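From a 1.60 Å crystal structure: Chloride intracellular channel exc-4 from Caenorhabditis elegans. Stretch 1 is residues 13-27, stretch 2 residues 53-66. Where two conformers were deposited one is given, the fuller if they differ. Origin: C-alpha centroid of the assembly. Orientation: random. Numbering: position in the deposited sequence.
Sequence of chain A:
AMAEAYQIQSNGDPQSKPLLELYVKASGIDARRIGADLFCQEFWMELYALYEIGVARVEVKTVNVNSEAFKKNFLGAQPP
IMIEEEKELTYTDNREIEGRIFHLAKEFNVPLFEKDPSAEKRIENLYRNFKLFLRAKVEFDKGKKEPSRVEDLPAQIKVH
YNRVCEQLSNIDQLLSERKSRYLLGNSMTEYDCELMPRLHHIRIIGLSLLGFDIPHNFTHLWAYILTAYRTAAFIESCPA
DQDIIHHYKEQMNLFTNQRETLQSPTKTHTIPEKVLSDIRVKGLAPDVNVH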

ATOM      1  N   ASP A  13       9.407 -28.420  15.163  1.00102.54           N
ATOM      2  CA  ASP A  13      10.546 -27.729  14.569  1.00 95.96           C
ATOM      3  C   ASP A  13      10.150 -26.265  14.412  1.00 95.04           C
ATOM      4  O   ASP A  13       9.148 -25.973  13.757  1.00 90.35           O
ATOM      5  N   PRO A  14      10.914 -25.337  15.024  1.00 85.66           N
ATOM      6  CA  PRO A  14      10.627 -23.917  14.797  1.00 81.25           C
ATOM      7  C   PRO A  14      10.520 -23.580  13.306  1.00 69.37           C
ATOM      8  O   PRO A  14       9.703 -22.747  12.913  1.00 62.47           O
ATOM      9  N   GLN A  15      11.323 -24.249  12.485  1.00 58.35           N
ATOM     10  CA  GLN A  15      11.249 -24.072  11.032  1.00 68.84           C
ATOM     11  C   GLN A  15       9.981 -24.656  10.375  1.00 59.08           C
ATOM     12  O   GLN A  15       9.834 -24.588   9.157  1.00 75.79           O
ATOM     13  N   SER A  16       9.067 -25.208  11.172  1.00 65.80           N
ATOM     14  CA  SER A  16       7.757 -25.647  10.675  1.00 65.57           C
ATOM     15  C   SER A  16       6.872 -24.457  10.324  1.00 56.01           C
ATOM     16  O   SER A  16       6.217 -24.452   9.284  1.00 75.93           O
ATOM     17  N   LYS A  17       6.826 -23.469  11.214  1.00 50.86           N
ATOM     18  CA  LYS A  17       5.919 -22.335  11.025  1.00 42.89           C
ATOM     19  C   LYS A  17       6.467 -21.380   9.989  1.00 31.05           C
ATOM     20  O   LYS A  17       7.689 -21.267   9.803  1.00 35.58           O
ATOM     21  N   PRO A  18       5.552 -20.702   9.291  1.00 34.27           N
ATOM     22  CA  PRO A  18       5.975 -19.800   8.215  1.00 31.34           C
ATOM     23  C   PRO A  18       6.943 -18.707   8.669  1.00 30.54           C
ATOM     24  O   PRO A  18       6.841 -18.210   9.799  1.00 32.39           O
ATOM     25  N   LEU A  19       7.893 -18.367   7.794  1.00 31.68           N
ATOM     26  CA  LEU A  19       8.833 -17.292   8.014  1.00 27.46           C
ATOM     27  C   LEU A  19       8.375 -16.124   7.161  1.00 35.19           C
ATOM     28  O   LEU A  19       8.337 -16.241   5.926  1.00 35.15           O
ATOM     29  N   LEU A  20       8.017 -15.021   7.824  1.00 28.77           N
ATOM     30  CA  LEU A  20       7.566 -13.786   7.161  1.00 28.36           C
ATOM     31  C   LEU A  20       8.600 -12.710   7.451  1.00 30.43           C
ATOM     32  O   LEU A  20       8.916 -12.464   8.631  1.00 29.22           O
ATOM     33  N   GLU A  21       9.178 -12.128   6.399  0.50 27.49           N
ATOM     34  CA  GLU A  21      10.148 -11.049   6.549  0.50 25.42           C
ATOM     35  C   GLU A  21       9.419  -9.763   6.178  0.50 27.93           C
ATOM     36  O   GLU A  21       8.707  -9.722   5.186  0.50 23.00           O
ATOM     37  N   LEU A  22       9.533  -8.761   7.042  1.00 26.18           N
ATOM     38  CA  LEU A  22       8.963  -7.449   6.809  1.00 26.38           C
ATOM     39  C   LEU A  22      10.074  -6.443   6.612  1.00 27.66           C
ATOM     40  O   LEU A  22      10.969  -6.330   7.450  1.00 25.01           O
ATOM     41  N   TYR A  23       9.996  -5.714   5.495  1.00 27.21           N
ATOM     42  CA  TYR A  23      10.937  -4.660   5.177  1.00 26.86           C
ATOM     43  C   TYR A  23      10.216  -3.375   5.526  1.00 29.20           C
ATOM     44  O   TYR A  23       9.088  -3.172   5.100  1.00 24.76           O
ATOM     45  N   VAL A  24      10.855  -2.535   6.316  1.00 24.11           N
ATOM     46  CA  VAL A  24      10.288  -1.279   6.776  1.00 24.88           C
ATOM     47  C   VAL A  24      11.171  -0.108   6.321  1.00 25.47           C
ATOM     48  O   VAL A  24      12.376  -0.225   6.226  1.00 26.58           O
ATOM     49  N   LYS A  25      10.539   1.040   6.105  1.00 22.52           N
ATOM     50  CA  LYS A  25      11.269   2.242   5.777  1.00 26.74           C
ATOM     51  C   LYS A  25      12.212   2.641   6.917  1.00 25.95           C
ATOM     52  O   LYS A  25      11.791   2.740   8.057  1.00 23.65           O
ATOM     53  N   ALA A  26      13.494   2.862   6.602  1.00 23.56           N
ATOM     54  CA  ALA A  26      14.481   3.269   7.584  1.00 25.71           C
ATOM     55  C   ALA A  26      14.371   4.761   7.918  1.00 23.89           C
ATOM     56  O   ALA A  26      13.919   5.580   7.105  1.00 25.21           O
ATOM     57  N   SER A  27      14.918   5.114   9.075  1.00 26.73           N
ATOM     58  CA  SER A  27      15.110   6.498   9.438  1.00 28.93           C
ATOM     59  C   SER A  27      15.962   7.200   8.395  1.00 27.03           C
ATOM     60  O   SER A  27      16.933   6.625   7.928  1.00 26.26           O
ATOM     61  N   ILE A  53       3.022 -15.663  20.003  1.00 30.67           N
ATOM     62  CA  ILE A  53       2.315 -16.926  20.329  1.00 28.64           C
ATOM     63  C   ILE A  53       2.845 -18.157  19.562  1.00 38.22           C
ATOM     64  O   ILE A  53       2.284 -19.264  19.690  1.00 35.35           O
ATOM     65  N   GLY A  54       3.925 -17.987  18.787  1.00 31.79           N
ATOM     66  CA  GLY A  54       4.516 -19.100  18.025  1.00 37.72           C
ATOM     67  C   GLY A  54       3.815 -19.492  16.734  1.00 40.91           C
ATOM     68  O   GLY A  54       4.063 -20.576  16.199  1.00 41.33           O
ATOM     69  N   VAL A  55       2.963 -18.616  16.203  1.00 31.73           N
ATOM     70  CA  VAL A  55       2.252 -18.901  14.956  1.00 31.51           C
ATOM     71  C   VAL A  55       3.175 -18.664  13.736  1.00 32.01           C
ATOM     72  O   VAL A  55       3.042 -19.340  12.711  1.00 38.49           O
ATOM     73  N   ALA A  56       4.089 -17.707  13.831  1.00 37.78           N
ATOM     74  CA  ALA A  56       5.001 -17.407  12.714  1.00 31.00           C
ATOM     75  C   ALA A  56       6.406 -17.071  13.231  1.00 29.54           C
ATOM     76  O   ALA A  56       6.558 -16.625  14.364  1.00 31.14           O
ATOM     77  N   ARG A  57       7.420 -17.324  12.405  1.00 26.36           N
ATOM     78  CA  ARG A  57       8.722 -16.738  12.554  1.00 29.29           C
ATOM     79  C   ARG A  57       8.696 -15.416  11.773  1.00 31.34           C
ATOM     80  O   ARG A  57       8.142 -15.339  10.663  1.00 31.18           O
ATOM     81  N   VAL A  58       9.311 -14.399  12.355  1.00 26.60           N
ATOM     82  CA  VAL A  58       9.280 -13.071  11.774  1.00 31.37           C
ATOM     83  C   VAL A  58      10.646 -12.427  11.914  1.00 38.94           C
ATOM     84  O   VAL A  58      11.244 -12.429  12.999  1.00 30.36           O
ATOM     85  N   GLU A  59      11.122 -11.852  10.809  1.00 28.83           N
ATOM     86  CA  GLU A  59      12.311 -11.031  10.815  1.00 25.51           C
ATOM     87  C   GLU A  59      11.893  -9.666  10.301  1.00 29.78           C
ATOM     88  O   GLU A  59      10.969  -9.578   9.514  1.00 32.43           O
ATOM     89  N   VAL A  60      12.524  -8.611  10.795  1.00 29.67           N
ATOM     90  CA  VAL A  60      12.295  -7.283  10.291  1.00 27.04           C
ATOM     91  C   VAL A  60      13.618  -6.663   9.871  1.00 29.00           C
ATOM     92  O   VAL A  60      14.595  -6.754  10.618  1.00 33.90           O
ATOM     93  N   LYS A  61      13.611  -5.983   8.718  1.00 28.41           N
ATOM     94  CA  LYS A  61      14.798  -5.329   8.148  1.00 33.52           C
ATOM     95  C   LYS A  61      14.463  -3.926   7.681  1.00 29.14           C
ATOM     96  O   LYS A  61      13.416  -3.721   7.081  1.00 27.54           O
ATOM     97  N   THR A  62      15.368  -2.982   7.948  1.00 29.58           N
ATOM     98  CA  THR A  62      15.167  -1.596   7.580  1.00 25.96           C
ATOM     99  C   THR A  62      15.792  -1.318   6.222  1.00 32.02           C
ATOM    100  O   THR A  62      16.848  -1.849   5.902  1.00 36.87           O
ATOM    101  N   VAL A  63      15.161  -0.447   5.447  1.00 30.93           N
ATOM    102  CA  VAL A  63      15.645  -0.101   4.126  1.00 32.61           C
ATOM    103  C   VAL A  63      15.576   1.389   3.845  1.00 34.21           C
ATOM    104  O   VAL A  63      14.648   2.100   4.241  1.00 27.05           O
ATOM    105  N   ASN A  64      16.580   1.873   3.123  1.00 33.46           N
ATOM    106  CA  ASN A  64      16.577   3.200   2.606  1.00 35.10           C
ATOM    107  C   ASN A  64      15.851   3.115   1.278  1.00 35.75           C
ATOM    108  O   ASN A  64      16.339   2.512   0.327  1.00 33.40           O
ATOM    109  N   VAL A  65      14.647   3.664   1.228  1.00 37.99           N
ATOM    110  CA  VAL A  65      13.827   3.583   0.028  1.00 33.14           C
ATOM    111  C   VAL A  65      14.464   4.247  -1.188  1.00 43.23           C
ATOM    112  O   VAL A  65      14.008   4.062  -2.328  1.00 36.43           O
ATOM    113  N   ASN A  66      15.525   5.008  -0.932  1.00 44.16           N
ATOM    114  CA  ASN A  66      16.237   5.695  -1.993  1.00 48.05           C
ATOM    115  C   ASN A  66      17.424   4.894  -2.521  1.00 44.78           C
ATOM    116  O   ASN A  66      18.016   5.288  -3.528  1.00 49.18           O
TER

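Strands 19-25 and 57-63 run parallel, their N-to-C directions 31° apart, and the backbone ladder fixes which side chains can meet. Leu20 N donates to Arg57 O at 2.9 Å and Glu59 N to Leu20 O at 3.2 Å, and the same alternation continues to Ala26 N, which donates to Val63 O at 2.7 Å. Each bridged pair from Leu19-Arg57 to Val24-Thr62 therefore places both side chains on one face of the sheet.

Arg57 dominates the contact, with 172 Å² covered by the other stretch. Its chi1 to chi3 are m, t and m, which bring the guanidinium back to the loop preceding the first strand. Two hydrogen bonds converge there on one carbonyl: NE and NH2 of Arg57 each lie 3.0 Å from Lys17 O, with N-H...O angles of 149° and 147°. That acceptor sits at the guanidinium edge, near its plane, as a forked bond requires. Leu19 CB lies over one face of the group, 3.7 Å from Arg57 NH2, and Gln15 CA over the opposite face. Pro14 O approaches Arg57 NE to 3.2 Å, but the angle is too poor for a hydrogen bond.

Two residues beside Arg57 each have 72 Å² covered. Leu19, with chi1 t and chi2 p, also reaches along its face of the sheet, placing CD1 4.1 Å from Glu59 CG. Lys17 has its CA-to-CB bond toward the second stretch, and chi1 is p. The carbons of its side chain pack on Arg57 and on two backbone carbonyls: CG lies 3.9 Å from Arg57 CG, CB 3.4 Å from Val55 O, and CE 3.5 Å from Gly54 O.

Farther along the face of Leu19 and Arg57, Glu21 and Glu59 bring like charges close, OE1 to OE1 at 3.8 Å. Tyr23 (chi1 m) follows: its CD1 lies 3.7 Å from Val63 CG2, which meets the ring at its edge, and its CE1 is 4.2 Å from Lys61 CD, although the end of that lysine leads away.

The other face is apolar around Val24, whose CG2 lies 4.0 Å from both Val60 CG1 and Thr62 CG2. Leu20 CD1 reaches Ala56 CB at 4.3 Å. Past the first strand, Ala26 points toward the second stretch and sets its CB 3.9 Å from Thr62 CB. Lys25, all t until chi4 turns m, passes CG within 4.0 Å of Val65 CG1, while its NZ bonds Ala26 O at 2.8 Å. Water 1 joins the stretches here, donating to Ala26 O at 3.1 Å and accepting a weak bond from Val65 N at 3.3 Å.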

ATOM      1  CB  ASP A  13      10.888 -28.344  13.201  1.00 91.23           C
ATOM      2  CG  ASP A  13      12.056 -27.645  12.499  1.00 88.16           C
ATOM      3  OD1 ASP A  13      12.894 -27.022  13.189  1.00 85.82           O
ATOM      4  OD2 ASP A  13      12.138 -27.730  11.247  1.00 62.68           O
ATOM      5  CB  PRO A  14      11.828 -23.207  15.432  1.00 85.31           C
ATOM      6  CG  PRO A  14      12.318 -24.148  16.468  1.00 85.38           C
ATOM      7  CD  PRO A  14      12.046 -25.530  15.949  1.00 87.42           C
ATOM      8  CB  GLN A  15      12.521 -24.612  10.349  1.00 74.03           C
ATOM      9  CG  GLN A  15      13.742 -23.674  10.436  1.00 81.42           C
ATOM     10  CD  GLN A  15      14.562 -23.833  11.717  1.00 93.95           C
ATOM     11  OE1 GLN A  15      14.247 -24.650  12.583  1.00101.45           O
ATOM     12  NE2 GLN A  15      15.629 -23.048  11.831  1.00 99.28           N
ATOM     13  CB  SER A  16       7.026 -26.504  11.722  1.00 74.42           C
ATOM     14  OG  SER A  16       5.660 -26.707  11.379  1.00 75.13           O
ATOM     15  CB  LYS A  17       5.641 -21.562  12.308  1.00 41.00           C
ATOM     16  CG  LYS A  17       6.826 -21.251  13.168  1.00 51.58           C
ATOM     17  CD  LYS A  17       6.848 -22.132  14.409  1.00 58.56           C
ATOM     18  CE  LYS A  17       7.428 -21.404  15.612  1.00 64.48           C
ATOM     19  NZ  LYS A  17       7.441 -22.309  16.802  1.00 58.17           N
ATOM     20  CB  PRO A  18       4.662 -19.200   7.724  1.00 36.66           C
ATOM     21  CG  PRO A  18       3.648 -19.494   8.779  1.00 41.32           C
ATOM     22  CD  PRO A  18       4.091 -20.742   9.449  1.00 37.86           C
ATOM     23  CB  LEU A  19      10.272 -17.675   7.604  1.00 31.88           C
ATOM     24  CG  LEU A  19      11.282 -16.521   7.579  1.00 39.84           C
ATOM     25  CD1 LEU A  19      11.368 -15.891   9.002  1.00 33.82           C
ATOM     26  CD2 LEU A  19      12.649 -16.992   7.074  1.00 42.63           C
ATOM     27  CB  LEU A  20       6.207 -13.371   7.708  1.00 25.70           C
ATOM     28  CG  LEU A  20       5.080 -14.403   7.582  1.00 26.25           C
ATOM     29  CD1 LEU A  20       3.781 -13.972   8.322  1.00 29.62           C
ATOM     30  CD2 LEU A  20       4.833 -14.740   6.115  1.00 32.09           C
ATOM     31  CB  GLU A  21      11.386 -11.290   5.677  0.50 25.36           C
ATOM     32  CG  GLU A  21      11.974 -12.692   5.886  0.50 40.39           C
ATOM     33  CD  GLU A  21      13.050 -13.055   4.882  0.50 42.86           C
ATOM     34  OE1 GLU A  21      14.050 -12.306   4.786  0.50 41.53           O
ATOM     35  OE2 GLU A  21      12.910 -14.111   4.216  0.50 36.27           O
ATOM     36  CB  LEU A  22       8.126  -7.042   8.009  1.00 23.66           C
ATOM     37  CG  LEU A  22       7.384  -5.723   7.803  1.00 23.77           C
ATOM     38  CD1 LEU A  22       6.247  -5.870   6.799  1.00 26.90           C
ATOM     39  CD2 LEU A  22       6.834  -5.292   9.140  1.00 28.54           C
ATOM     40  CB  TYR A  23      11.276  -4.671   3.681  1.00 26.54           C
ATOM     41  CG  TYR A  23      12.176  -5.811   3.268  1.00 24.88           C
ATOM     42  CD1 TYR A  23      13.538  -5.640   3.125  1.00 47.73           C
ATOM     43  CD2 TYR A  23      11.655  -7.091   3.080  1.00 38.62           C
ATOM     44  CE1 TYR A  23      14.356  -6.695   2.757  1.00 51.08           C
ATOM     45  CE2 TYR A  23      12.467  -8.139   2.699  1.00 45.89           C
ATOM     46  CZ  TYR A  23      13.811  -7.939   2.546  1.00 42.36           C
ATOM     47  OH  TYR A  23      14.608  -9.010   2.180  1.00 48.93           O
ATOM     48  CB  VAL A  24      10.075  -1.257   8.304  1.00 25.21           C
ATOM     49  CG1 VAL A  24       9.079  -2.398   8.730  1.00 21.45           C
ATOM     50  CG2 VAL A  24      11.417  -1.315   9.085  1.00 28.48           C
ATOM     51  CB  LYS A  25      10.284   3.384   5.514  1.00 24.22           C
ATOM     52  CG  LYS A  25      10.986   4.660   5.077  1.00 30.65           C
ATOM     53  CD  LYS A  25      10.124   5.930   5.131  1.00 36.22           C
ATOM     54  CE  LYS A  25      11.040   7.171   4.953  1.00 44.46           C
ATOM     55  NZ  LYS A  25      12.003   7.395   6.133  1.00 34.67           N
ATOM     56  CB  ALA A  26      15.929   2.977   7.038  1.00 22.02           C
ATOM     57  CB  SER A  27      15.860   6.575  10.753  1.00 29.28           C
ATOM     58  OG  SER A  27      16.386   7.880  10.951  1.00 28.83           O
ATOM     59  CB  ILE A  53       0.795 -16.776  20.159  1.00 35.58           C
ATOM     60  CG1 ILE A  53       0.412 -16.432  18.711  1.00 31.71           C
ATOM     61  CG2 ILE A  53       0.259 -15.692  21.121  1.00 35.09           C
ATOM     62  CD1 ILE A  53      -1.101 -16.321  18.498  1.00 35.26           C
ATOM     63  CB  VAL A  55       0.953 -18.040  14.869  1.00 30.67           C
ATOM     64  CG1 VAL A  55       0.401 -17.941  13.452  1.00 36.31           C
ATOM     65  CG2 VAL A  55      -0.133 -18.575  15.823  1.00 34.56           C
ATOM     66  CB  ALA A  56       4.450 -16.231  11.885  1.00 35.93           C
ATOM     67  CB  ARG A  57       9.809 -17.625  11.999  1.00 32.62           C
ATOM     68  CG  ARG A  57       9.936 -18.961  12.719  1.00 43.05           C
ATOM     69  CD  ARG A  57      10.947 -19.838  11.996  1.00 39.79           C
ATOM     70  NE  ARG A  57      10.372 -20.425  10.787  1.00 32.46           N
ATOM     71  CZ  ARG A  57      11.030 -20.657   9.654  1.00 33.45           C
ATOM     72  NH1 ARG A  57      12.320 -20.371   9.538  1.00 46.10           N
ATOM     73  NH2 ARG A  57      10.394 -21.201   8.624  1.00 37.55           N
ATOM     74  CB  VAL A  58       8.243 -12.176  12.503  1.00 28.99           C
ATOM     75  CG1 VAL A  58       8.141 -10.751  11.872  1.00 27.58           C
ATOM     76  CG2 VAL A  58       6.919 -12.842  12.572  1.00 26.39           C
ATOM     77  CB  GLU A  59      13.400 -11.642   9.927  1.00 36.81           C
ATOM     78  CG  GLU A  59      13.908 -12.998  10.437  1.00 50.64           C
ATOM     79  CD  GLU A  59      14.919 -13.650   9.497  1.00 48.48           C
ATOM     80  OE1 GLU A  59      15.057 -13.181   8.341  1.00 56.49           O
ATOM     81  OE2 GLU A  59      15.565 -14.633   9.921  1.00 66.70           O
ATOM     82  CB  VAL A  60      11.650  -6.359  11.351  1.00 24.33           C
ATOM     83  CG1 VAL A  60      11.444  -4.923  10.751  1.00 30.36           C
ATOM     84  CG2 VAL A  60      10.333  -6.924  11.814  1.00 25.39           C
ATOM     85  CB  LYS A  61      15.323  -6.123   6.955  1.00 37.75           C
ATOM     86  CG  LYS A  61      15.829  -7.496   7.326  1.00 45.24           C
ATOM     87  CD  LYS A  61      16.337  -8.281   6.132  1.00 55.79           C
ATOM     88  CE  LYS A  61      16.782  -9.683   6.541  1.00 67.30           C
ATOM     89  NZ  LYS A  61      17.831  -9.662   7.599  1.00 69.59           N
ATOM     90  CB  THR A  62      15.795  -0.613   8.598  1.00 41.54           C
ATOM     91  OG1 THR A  62      17.234  -0.682   8.498  1.00 34.14           O
ATOM     92  CG2 THR A  62      15.291  -0.890  10.074  1.00 29.56           C
ATOM     93  CB  VAL A  63      14.834  -0.877   3.051  1.00 36.38           C
ATOM     94  CG1 VAL A  63      15.141  -0.364   1.663  1.00 49.81           C
ATOM     95  CG2 VAL A  63      15.124  -2.352   3.145  1.00 30.61           C
ATOM     96  CB  ASN A  64      18.034   3.646   2.430  1.00 40.87           C
ATOM     97  CG  ASN A  64      18.163   5.068   2.039  1.00 43.13           C
ATOM     98  OD1 ASN A  64      17.285   5.634   1.396  1.00 35.29           O
ATOM     99  ND2 ASN A  64      19.308   5.664   2.382  1.00 51.05           N
ATOM    100  CB  VAL A  65      12.436   4.222   0.243  1.00 45.80           C
ATOM    101  CG1 VAL A  65      11.657   3.470   1.332  1.00 36.80           C
ATOM    102  CG2 VAL A  65      12.571   5.710   0.574  1.00 50.27           C
ATOM    103  CB  ASN A  66      16.647   7.096  -1.509  1.00 56.35           C
ATOM    104  CG  ASN A  66      15.447   8.041  -1.410  1.00 63.02           C
ATOM    105  OD1 ASN A  66      14.764   8.291  -2.410  1.00 68.25           O
ATOM    106  ND2 ASN A  66      15.173   8.549  -0.207  1.00 56.76           N
TER
HETATM  107  O   HOH W   1      14.246   5.437   4.039  1.00 37.15           O